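Insecticidal crystal protein Cry7Cal (Bacillus thuringiensis, PDB 5ZI1) is an insecticidal delta-endotoxin active against locusts, whose three-domain toxin core probably binds receptors of the insect gut and forms pores in its membrane. Local coordinates at residues A473-V484 and N503-R513; T531-S539 and L575-S586. All blocks are in the same frame, centred on the assembly; numbering follows the deposited sequence.

Contact 1: A473-V484 and N503-R513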
loop_
_atom_site.group_PDB
_atom_site.type_symbol
_atom_site.label_atom_id
_atom_site.label_comp_id
_atom_site.label_asym_id
_atom_site.label_seq_id
_atom_site.Cartn_x
_atom_site.Cartn_y
_atom_site.Cartn_z
ATOM N N ALA A 473 -6.398 -5.223 -11.176
ATOM C CA ALA A 473 -7.012 -6.485 -11.556
ATOM C C ALA A 473 -7.578 -7.212 -10.342
ATOM O O ALA A 473 -8.590 -7.913 -10.455
ATOM C CB ALA A 473 -5.987 -7.357 -12.295
ATOM N N VAL A 474 -6.952 -7.057 -9.174
ATOM C CA VAL A 474 -7.461 -7.757 -8.003
ATOM C C VAL A 474 -8.788 -7.193 -7.513
ATOM O O VAL A 474 -9.438 -7.835 -6.689
ATOM C CB VAL A 474 -6.419 -7.783 -6.864
ATOM C CG1 VAL A 474 -5.215 -8.590 -7.294
ATOM C CG2 VAL A 474 -6.002 -6.389 -6.468
ATOM N N LYS A 475 -9.238 -6.036 -8.029
ATOM C CA LYS A 475 -10.595 -5.565 -7.746
ATOM C C LYS A 475 -11.671 -6.418 -8.418
ATOM O O LYS A 475 -12.860 -6.187 -8.168
ATOM C CB LYS A 475 -10.771 -4.102 -8.162
ATOM C CG LYS A 475 -9.908 -3.091 -7.383
ATOM C CD LYS A 475 -10.248 -3.090 -5.886
ATOM C CE LYS A 475 -11.677 -2.597 -5.603
ATOM N NZ LYS A 475 -11.856 -1.110 -5.772
ATOM N N ALA A 476 -11.288 -7.392 -9.245
ATOM C CA ALA A 476 -12.205 -8.412 -9.743
ATOM C C ALA A 476 -12.903 -9.131 -8.585
ATOM O O ALA A 476 -12.557 -8.966 -7.410
ATOM C CB ALA A 476 -11.455 -9.439 -10.587
ATOM N N PHE A 477 -13.902 -9.961 -8.938
ATOM C CA PHE A 477 -14.566 -10.824 -7.967
ATOM C C PHE A 477 -14.501 -12.299 -8.323
ATOM O O PHE A 477 -14.932 -13.132 -7.515
ATOM C CB PHE A 477 -16.038 -10.416 -7.777
ATOM C CG PHE A 477 -16.932 -10.774 -8.932
ATOM C CD1 PHE A 477 -17.555 -12.013 -8.991
ATOM C CD2 PHE A 477 -17.157 -9.863 -9.953
ATOM C CE1 PHE A 477 -18.368 -12.342 -10.052
ATOM C CE2 PHE A 477 -17.970 -10.185 -11.014
ATOM C CZ PHE A 477 -18.576 -11.427 -11.066
ATOM N N GLU A 478 -13.975 -12.648 -9.493
ATOM C CA GLU A 478 -13.814 -14.042 -9.873
ATOM C C GLU A 478 -12.706 -14.155 -10.917
ATOM O O GLU A 478 -12.511 -13.252 -11.737
ATOM C CB GLU A 478 -15.122 -14.620 -10.410
ATOM C CG GLU A 478 -15.071 -16.103 -10.759
ATOM C CD GLU A 478 -16.449 -16.652 -11.122
ATOM O OE1 GLU A 478 -17.429 -16.315 -10.418
ATOM O OE2 GLU A 478 -16.554 -17.409 -12.116
ATOM N N THR A 479 -11.975 -15.265 -10.853
ATOM C CA THR A 479 -10.955 -15.619 -11.825
ATOM C C THR A 479 -11.216 -17.043 -12.291
ATOM O O THR A 479 -11.973 -17.792 -11.664
ATOM C CB THR A 479 -9.527 -15.538 -11.252
ATOM O OG1 THR A 479 -9.337 -16.597 -10.308
ATOM C CG2 THR A 479 -9.273 -14.205 -10.564
ATOM N N ASN A 480 -10.574 -17.412 -13.399
ATOM C CA ASN A 480 -10.735 -18.754 -13.935
ATOM C C ASN A 480 -10.210 -19.787 -12.944
ATOM O O ASN A 480 -9.350 -19.499 -12.106
ATOM C CB ASN A 480 -10.004 -18.885 -15.270
ATOM C CG ASN A 480 -10.669 -19.876 -16.195
ATOM O OD1 ASN A 480 -11.362 -20.782 -15.741
ATOM N ND2 ASN A 480 -10.469 -19.706 -17.501
ATOM N N THR A 481 -10.733 -21.012 -13.055
ATOM C CA THR A 481 -10.389 -22.061 -12.099
ATOM C C THR A 481 -8.963 -22.565 -12.251
ATOM O O THR A 481 -8.428 -23.160 -11.309
ATOM C CB THR A 481 -11.354 -23.236 -12.231
ATOM O OG1 THR A 481 -11.304 -23.755 -13.568
ATOM C CG2 THR A 481 -12.768 -22.787 -11.911
ATOM N N ALA A 482 -8.335 -22.350 -13.402
ATOM C CA ALA A 482 -6.970 -22.793 -13.602
ATOM C C ALA A 482 -6.258 -21.782 -14.481
ATOM O O ALA A 482 -6.887 -20.975 -15.173
ATOM C CB ALA A 482 -6.907 -24.193 -14.225
ATOM N N GLY A 483 -4.930 -21.820 -14.426
ATOM C CA GLY A 483 -4.115 -20.932 -15.225
ATOM C C GLY A 483 -4.069 -19.493 -14.771
ATOM O O GLY A 483 -3.384 -18.689 -15.411
ATOM N N VAL A 484 -4.770 -19.137 -13.695
ATOM C CA VAL A 484 -4.785 -17.781 -13.159
ATOM C C VAL A 484 -4.445 -17.841 -11.682
ATOM O O VAL A 484 -5.185 -18.447 -10.898
ATOM C CB VAL A 484 -6.144 -17.100 -13.344
ATOM C CG1 VAL A 484 -6.052 -15.667 -12.867
ATOM C CG2 VAL A 484 -6.595 -17.184 -14.800
ATOM N N ASN A 503 -2.325 -23.349 -19.244
ATOM C CA ASN A 503 -3.128 -23.837 -18.132
ATOM C C ASN A 503 -4.495 -23.173 -18.042
ATOM O O ASN A 503 -5.300 -23.563 -17.186
ATOM C CB ASN A 503 -2.383 -23.645 -16.811
ATOM C CG ASN A 503 -1.248 -24.621 -16.641
ATOM O OD1 ASN A 503 -1.290 -25.735 -17.166
ATOM N ND2 ASN A 503 -0.217 -24.210 -15.911
ATOM N N LEU A 504 -4.777 -22.190 -18.891
ATOM C CA LEU A 504 -6.114 -21.617 -18.970
ATOM C C LEU A 504 -7.108 -22.669 -19.449
ATOM O O LEU A 504 -6.908 -23.251 -20.523
ATOM C CB LEU A 504 -6.138 -20.428 -19.919
ATOM C CG LEU A 504 -5.978 -19.033 -19.324
ATOM C CD1 LEU A 504 -6.223 -17.987 -20.404
ATOM C CD2 LEU A 504 -6.917 -18.827 -18.157
ATOM N N PRO A 505 -8.170 -22.950 -18.698
ATOM C CA PRO A 505 -9.238 -23.794 -19.252
ATOM C C PRO A 505 -9.866 -23.182 -20.485
ATOM O O PRO A 505 -10.138 -23.886 -21.462
ATOM C CB PRO A 505 -10.249 -23.893 -18.096
ATOM C CG PRO A 505 -9.494 -23.521 -16.868
ATOM C CD PRO A 505 -8.446 -22.538 -17.314
ATOM N N SER A 506 -10.109 -21.878 -20.459
ATOM C CA SER A 506 -10.739 -21.182 -21.566
ATOM C C SER A 506 -10.096 -19.802 -21.672
ATOM O O SER A 506 -9.109 -19.496 -20.995
ATOM C CB SER A 506 -12.263 -21.115 -21.375
ATOM O OG SER A 506 -12.626 -20.102 -20.453
ATOM N N ASN A 507 -10.664 -18.959 -22.534
ATOM C CA ASN A 507 -10.097 -17.641 -22.760
ATOM C C ASN A 507 -10.301 -16.704 -21.577
ATOM O O ASN A 507 -9.548 -15.734 -21.432
ATOM C CB ASN A 507 -10.713 -17.019 -24.017
ATOM C CG ASN A 507 -10.265 -17.700 -25.298
ATOM O OD1 ASN A 507 -9.305 -18.485 -25.318
ATOM N ND2 ASN A 507 -10.961 -17.394 -26.385
ATOM N N GLN A 508 -11.314 -16.950 -20.752
ATOM C CA GLN A 508 -11.694 -15.984 -19.731
ATOM C C GLN A 508 -10.668 -15.951 -18.607
ATOM O O GLN A 508 -10.266 -16.996 -18.085
ATOM C CB GLN A 508 -13.076 -16.320 -19.177
ATOM C CG GLN A 508 -13.609 -15.239 -18.260
ATOM C CD GLN A 508 -15.112 -15.321 -18.043
ATOM O OE1 GLN A 508 -15.581 -15.453 -16.910
ATOM N NE2 GLN A 508 -15.875 -15.229 -19.129
ATOM N N VAL A 509 -10.244 -14.745 -18.229
ATOM C CA VAL A 509 -9.286 -14.591 -17.137
ATOM C C VAL A 509 -9.995 -14.209 -15.844
ATOM O O VAL A 509 -9.849 -14.894 -14.824
ATOM C CB VAL A 509 -8.202 -13.557 -17.478
ATOM C CG1 VAL A 509 -7.295 -13.344 -16.276
ATOM C CG2 VAL A 509 -7.407 -13.992 -18.721
ATOM N N PHE A 510 -10.758 -13.113 -15.856
ATOM C CA PHE A 510 -11.425 -12.704 -14.627
ATOM C C PHE A 510 -12.752 -12.027 -14.935
ATOM O O PHE A 510 -13.044 -11.671 -16.082
ATOM C CB PHE A 510 -10.521 -11.799 -13.768
ATOM C CG PHE A 510 -10.256 -10.416 -14.340
ATOM C CD1 PHE A 510 -11.257 -9.460 -14.419
ATOM C CD2 PHE A 510 -8.974 -10.050 -14.712
ATOM C CE1 PHE A 510 -10.997 -8.192 -14.902
ATOM C CE2 PHE A 510 -8.713 -8.781 -15.187
ATOM C CZ PHE A 510 -9.726 -7.854 -15.284
ATOM N N ARG A 511 -13.552 -11.837 -13.878
ATOM C CA ARG A 511 -14.755 -11.018 -13.948
ATOM C C ARG A 511 -14.669 -9.874 -12.958
ATOM O O ARG A 511 -14.164 -10.032 -11.850
ATOM C CB ARG A 511 -16.016 -11.773 -13.590
ATOM C CG ARG A 511 -15.926 -13.248 -13.721
ATOM C CD ARG A 511 -17.294 -13.782 -13.849
ATOM N NE ARG A 511 -17.315 -15.233 -13.981
ATOM C CZ ARG A 511 -18.096 -15.869 -14.839
ATOM N NH1 ARG A 511 -18.058 -17.188 -14.903
ATOM N NH2 ARG A 511 -18.903 -15.167 -15.636
ATOM N N MET A 512 -15.278 -8.758 -13.329
ATOM C CA MET A 512 -15.233 -7.539 -12.542
ATOM C C MET A 512 -16.538 -6.798 -12.775
ATOM O O MET A 512 -17.044 -6.783 -13.902
ATOM C CB MET A 512 -14.021 -6.709 -12.966
ATOM C CG MET A 512 -13.857 -5.379 -12.291
ATOM S SD MET A 512 -12.371 -4.558 -12.945
ATOM C CE MET A 512 -11.055 -5.469 -12.137
ATOM N N ARG A 513 -17.102 -6.222 -11.710
ATOM C CA ARG A 513 -18.300 -5.395 -11.824
ATOM C C ARG A 513 -17.908 -3.932 -11.718
ATOM O O ARG A 513 -17.126 -3.559 -10.843
ATOM C CB ARG A 513 -19.344 -5.730 -10.753
ATOM C CG ARG A 513 -19.932 -7.120 -10.877
ATOM C CD ARG A 513 -21.350 -7.237 -10.269
ATOM N NE ARG A 513 -21.951 -8.496 -10.699
ATOM C CZ ARG A 513 -21.830 -9.644 -10.042
ATOM N NH1 ARG A 513 -21.161 -9.683 -8.895
ATOM N NH2 ARG A 513 -22.392 -10.750 -10.517
HETATM O O HOH W 1 -15.677 -6.355 -9.177
#

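Contact 2: T531-S539 and L575-S586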
loop_
_atom_site.group_PDB
_atom_site.type_symbol
_atom_site.label_atom_id
_atom_site.label_comp_id
_atom_site.label_asym_id
_atom_site.label_seq_id
_atom_site.Cartn_x
_atom_site.Cartn_y
_atom_site.Cartn_z
ATOM N N THR A 531 5.955 -12.817 -21.297
ATOM C CA THR A 531 7.132 -13.514 -21.798
ATOM C C THR A 531 6.979 -13.956 -23.246
ATOM O O THR A 531 7.912 -14.549 -23.804
ATOM C CB THR A 531 7.425 -14.744 -20.941
ATOM O OG1 THR A 531 6.253 -15.560 -20.882
ATOM C CG2 THR A 531 7.828 -14.341 -19.522
ATOM N N GLY A 532 5.821 -13.700 -23.854
ATOM C CA GLY A 532 5.588 -14.058 -25.239
ATOM C C GLY A 532 4.453 -13.227 -25.790
ATOM O O GLY A 532 3.869 -12.390 -25.098
ATOM N N ASP A 533 4.132 -13.494 -27.047
ATOM C CA ASP A 533 3.143 -12.736 -27.797
ATOM C C ASP A 533 1.759 -13.349 -27.618
ATOM O O ASP A 533 1.616 -14.552 -27.382
ATOM C CB ASP A 533 3.504 -12.711 -29.296
ATOM C CG ASP A 533 4.995 -12.429 -29.554
ATOM O OD1 ASP A 533 5.646 -11.726 -28.739
ATOM O OD2 ASP A 533 5.521 -12.895 -30.591
ATOM N N GLY A 534 0.735 -12.522 -27.775
ATOM C CA GLY A 534 -0.614 -13.054 -27.804
ATOM C C GLY A 534 -1.647 -11.984 -28.052
ATOM O O GLY A 534 -1.321 -10.867 -28.465
ATOM N N VAL A 535 -2.906 -12.335 -27.765
ATOM C CA VAL A 535 -4.058 -11.499 -28.076
ATOM C C VAL A 535 -4.946 -11.405 -26.842
ATOM O O VAL A 535 -5.265 -12.423 -26.220
ATOM C CB VAL A 535 -4.843 -12.052 -29.285
ATOM C CG1 VAL A 535 -6.122 -11.281 -29.491
ATOM C CG2 VAL A 535 -3.988 -11.981 -30.539
ATOM N N MET A 536 -5.346 -10.184 -26.496
ATOM C CA MET A 536 -6.163 -9.898 -25.327
ATOM C C MET A 536 -7.495 -9.296 -25.772
ATOM O O MET A 536 -7.621 -8.771 -26.880
ATOM C CB MET A 536 -5.415 -8.940 -24.375
ATOM C CG MET A 536 -5.937 -8.892 -22.940
ATOM S SD MET A 536 -4.995 -7.756 -21.871
ATOM C CE MET A 536 -3.405 -8.603 -21.807
ATOM N N SER A 537 -8.492 -9.362 -24.892
ATOM C CA SER A 537 -9.812 -8.835 -25.202
ATOM C C SER A 537 -10.522 -8.433 -23.914
ATOM O O SER A 537 -10.284 -9.014 -22.848
ATOM C CB SER A 537 -10.660 -9.857 -25.961
ATOM O OG SER A 537 -11.980 -9.379 -26.139
ATOM N N PHE A 538 -11.414 -7.447 -24.024
ATOM C CA PHE A 538 -12.101 -6.924 -22.854
ATOM C C PHE A 538 -13.549 -6.606 -23.211
ATOM O O PHE A 538 -13.853 -6.215 -24.342
ATOM C CB PHE A 538 -11.382 -5.684 -22.301
ATOM C CG PHE A 538 -11.751 -5.358 -20.884
ATOM C CD1 PHE A 538 -11.082 -5.954 -19.825
ATOM C CD2 PHE A 538 -12.771 -4.466 -20.608
ATOM C CE1 PHE A 538 -11.422 -5.664 -18.517
ATOM C CE2 PHE A 538 -13.115 -4.170 -19.303
ATOM C CZ PHE A 538 -12.442 -4.769 -18.259
ATOM N N SER A 539 -14.443 -6.805 -22.240
ATOM C CA SER A 539 -15.863 -6.581 -22.474
ATOM C C SER A 539 -16.095 -5.176 -23.000
ATOM O O SER A 539 -15.368 -4.239 -22.665
ATOM C CB SER A 539 -16.667 -6.771 -21.188
ATOM O OG SER A 539 -16.708 -8.136 -20.814
ATOM N N LEU A 575 -20.719 -5.644 -16.206
ATOM C CA LEU A 575 -20.051 -6.912 -15.927
ATOM C C LEU A 575 -18.954 -7.077 -16.976
ATOM O O LEU A 575 -19.227 -7.470 -18.113
ATOM C CB LEU A 575 -21.046 -8.068 -15.950
ATOM C CG LEU A 575 -20.481 -9.490 -15.880
ATOM C CD1 LEU A 575 -19.590 -9.690 -14.659
ATOM C CD2 LEU A 575 -21.567 -10.537 -15.903
ATOM N N SER A 576 -17.714 -6.762 -16.610
ATOM C CA SER A 576 -16.610 -6.751 -17.560
ATOM C C SER A 576 -15.691 -7.935 -17.332
ATOM O O SER A 576 -15.372 -8.280 -16.187
ATOM C CB SER A 576 -15.780 -5.476 -17.466
ATOM O OG SER A 576 -16.506 -4.355 -17.917
ATOM N N MET A 577 -15.250 -8.525 -18.437
ATOM C CA MET A 577 -14.383 -9.684 -18.437
ATOM C C MET A 577 -13.138 -9.354 -19.237
ATOM O O MET A 577 -13.221 -8.672 -20.263
ATOM C CB MET A 577 -15.086 -10.906 -19.032
ATOM C CG MET A 577 -15.636 -11.861 -17.984
ATOM S SD MET A 577 -17.429 -11.965 -17.892
ATOM C CE MET A 577 -17.904 -10.248 -17.984
ATOM N N LEU A 578 -11.985 -9.802 -18.741
ATOM C CA LEU A 578 -10.753 -9.778 -19.513
ATOM C C LEU A 578 -10.525 -11.177 -20.052
ATOM O O LEU A 578 -10.771 -12.165 -19.353
ATOM C CB LEU A 578 -9.546 -9.334 -18.680
ATOM C CG LEU A 578 -8.253 -9.121 -19.493
ATOM C CD1 LEU A 578 -7.556 -7.830 -19.094
ATOM C CD2 LEU A 578 -7.296 -10.287 -19.377
ATOM N N TYR A 579 -10.076 -11.255 -21.303
ATOM C CA TYR A 579 -9.876 -12.523 -21.978
ATOM C C TYR A 579 -8.465 -12.585 -22.535
ATOM O O TYR A 579 -7.889 -11.570 -22.922
ATOM C CB TYR A 579 -10.866 -12.722 -23.139
ATOM C CG TYR A 579 -12.323 -12.602 -22.788
ATOM C CD1 TYR A 579 -12.937 -11.369 -22.730
ATOM C CD2 TYR A 579 -13.092 -13.728 -22.548
ATOM C CE1 TYR A 579 -14.276 -11.253 -22.421
ATOM C CE2 TYR A 579 -14.438 -13.625 -22.234
ATOM C CZ TYR A 579 -15.024 -12.382 -22.176
ATOM O OH TYR A 579 -16.363 -12.256 -21.871
ATOM N N ILE A 580 -7.925 -13.796 -22.577
ATOM C CA ILE A 580 -6.736 -14.121 -23.342
ATOM C C ILE A 580 -7.180 -15.113 -24.397
ATOM O O ILE A 580 -7.697 -16.183 -24.060
ATOM C CB ILE A 580 -5.626 -14.725 -22.471
ATOM C CG1 ILE A 580 -5.139 -13.723 -21.421
ATOM C CG2 ILE A 580 -4.471 -15.211 -23.343
ATOM C CD1 ILE A 580 -4.499 -12.490 -22.007
ATOM N N ILE A 581 -6.980 -14.772 -25.666
ATOM C CA ILE A 581 -7.392 -15.642 -26.762
ATOM C C ILE A 581 -6.331 -16.732 -26.866
ATOM O O ILE A 581 -5.267 -16.520 -27.463
ATOM C CB ILE A 581 -7.562 -14.871 -28.073
ATOM C CG1 ILE A 581 -8.391 -13.605 -27.833
ATOM C CG2 ILE A 581 -8.213 -15.744 -29.142
ATOM C CD1 ILE A 581 -9.727 -13.861 -27.158
ATOM N N LYS A 582 -6.613 -17.900 -26.272
ATOM C CA LYS A 582 -5.611 -18.964 -26.185
ATOM C C LYS A 582 -5.038 -19.310 -27.555
ATOM O O LYS A 582 -3.819 -19.395 -27.722
ATOM C CB LYS A 582 -6.210 -20.218 -25.542
ATOM C CG LYS A 582 -6.441 -20.128 -24.053
ATOM C CD LYS A 582 -6.842 -21.483 -23.474
ATOM C CE LYS A 582 -5.632 -22.309 -23.080
ATOM N NZ LYS A 582 -5.239 -23.350 -24.055
ATOM N N ALA A 583 -5.920 -19.487 -28.550
ATOM C CA ALA A 583 -5.533 -20.018 -29.856
ATOM C C ALA A 583 -4.448 -19.196 -30.528
ATOM O O ALA A 583 -3.615 -19.749 -31.252
ATOM C CB ALA A 583 -6.747 -20.087 -30.776
ATOM N N ASN A 584 -4.440 -17.882 -30.310
ATOM C CA ASN A 584 -3.486 -16.998 -30.965
ATOM C C ASN A 584 -2.461 -16.436 -29.987
ATOM O O ASN A 584 -1.794 -15.439 -30.285
ATOM C CB ASN A 584 -4.234 -15.871 -31.672
ATOM C CG ASN A 584 -5.331 -16.390 -32.579
ATOM O OD1 ASN A 584 -6.485 -16.551 -32.160
ATOM N ND2 ASN A 584 -4.976 -16.661 -33.833
ATOM N N THR A 585 -2.321 -17.058 -28.828
ATOM C CA THR A 585 -1.374 -16.623 -27.815
ATOM C C THR A 585 -0.286 -17.678 -27.680
ATOM O O THR A 585 -0.571 -18.880 -27.683
ATOM C CB THR A 585 -2.089 -16.384 -26.472
ATOM O OG1 THR A 585 -3.013 -15.299 -26.614
ATOM C CG2 THR A 585 -1.096 -16.047 -25.351
ATOM N N SER A 586 0.959 -17.229 -27.577
ATOM C CA SER A 586 2.075 -18.152 -27.443
ATOM C C SER A 586 1.995 -18.903 -26.110
ATOM O O SER A 586 1.108 -18.679 -25.284
ATOM C CB SER A 586 3.399 -17.404 -27.553
ATOM O OG SER A 586 3.533 -16.467 -26.489
HETATM O O HOH W 2 -17.835 -10.055 -22.617
#

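Contact 1: A473-V484 and N503-R513
Opposite Arg511 the edge strand carries two residues, Phe477 and Glu478, where a regular pairing has one: a classic beta bulge in the short antiparallel pairing of strand 478-479 with strand 508-513. Phe477 N gives a hydrogen bond to Arg511 O at 2.9 Å, and Arg511 N returns one to Glu478 O at 2.8 Å; past the bulge Asn480 N reaches Val509 O. The tight part is the face carrying Phe510 and Met512. There Ala476 CB lies 3.8 Å from Phe510 CD1, coming obliquely to the ring, and the Met512 chain, bent at its last torsion (chi3 -75°), brings CE to 3.5 Å from Ala476 N. The other face is looser, polar and partly exposed. The Arg513 guanidinium lies flat on the Phe477 ring, planes 10° apart, an off-centre cation-pi stack with Arg513 CZ 4.3 Å from the centroid of the Phe477 ring; Arg513 NH1 also donates to Lys326 O, which should help fix the rotation of the guanidinium. Glu478 and Arg511 run side by side in the same direction and form a salt bridge, OE2 to NE 3.0 Å, although the two flat groups are turned 70° apart. Toward the loops, Asn480 ND2 donates to Gln508 O at 2.8 Å, in the carbonyl plane, while Pro505 packs against the Asn480 amide and Ala482 CB. Phe510 points inward, onto Leu497 of strand 496-500 and Ile595 of strand 589-599. Strand 575-580 pairs with the other side of strand 508-513, whereas strand 478-479 is an edge strand, placing the contact at one margin of the toxin core's beta-sandwich third domain.

Contact 2: T531-S539 and L575-S586
The Phe538 ring has Met577 O over one face, 3.5 Å above its plane and offset toward the rim, while Ser576 CB comes obliquely to CE2 at 3.5 Å. Tyr579 instead turns the edge of its ring to the Ser537 backbone, CD1 lying 3.5 Å from Ser537 O; its OH shares a water with Ser539 OG. With OG held beside its own backbone N (chi1 -71°), Ser539 accepts from Met577 N at 2.8 Å and thereby continues the antiparallel pairing by a side chain where the strand ends. Ser537 and Tyr579 form the hydrogen-bonded pair between Met536-Ile580 and Phe538-Leu578, which are non-hydrogen-bonded. At the other end Val535 CG1 meets Ile581 CG1 at 3.6 Å. Thr585 OG1 accepts from Val535 N at 3.2 Å and donates its own hydrogen bond to Ile581 O, bracing the turn. Asp533 O is gripped twice by Ser586, from N at 2.8 Å and from OG in the carbonyl plane, on a lone pair. Strand 575-580 has strand 508-513 on its far side, and strand 534-538 has strand 545-547 on its other side. Facing inward, Met536 packs on Val526 and Leu562, Phe538 on Val524 and Met564, and Leu578 on Val526, from strands 521-530 and 560-571.

Contact 1 closes before contact 2 opens along the chain, yet their centres lie only 11 Å apart, because both belong to one antiparallel five-stranded sheet. Its order is 478-479, 508-513, 575-580, 534-538, 545-547, so the late strand 575-580 inserts between the two earlier pieces and joins the contacts through 508-513. Probable backbone hydrogen bonds from Ile580 N to Asn507 O and from Ser576 N to Met512 O make that seam. The sheet packs its apolar side on the larger mixed sheet, as in the beta-sandwich third domain of Cry toxins, a domain generally linked to receptor recognition. All four segments lie within that domain of the toxin core.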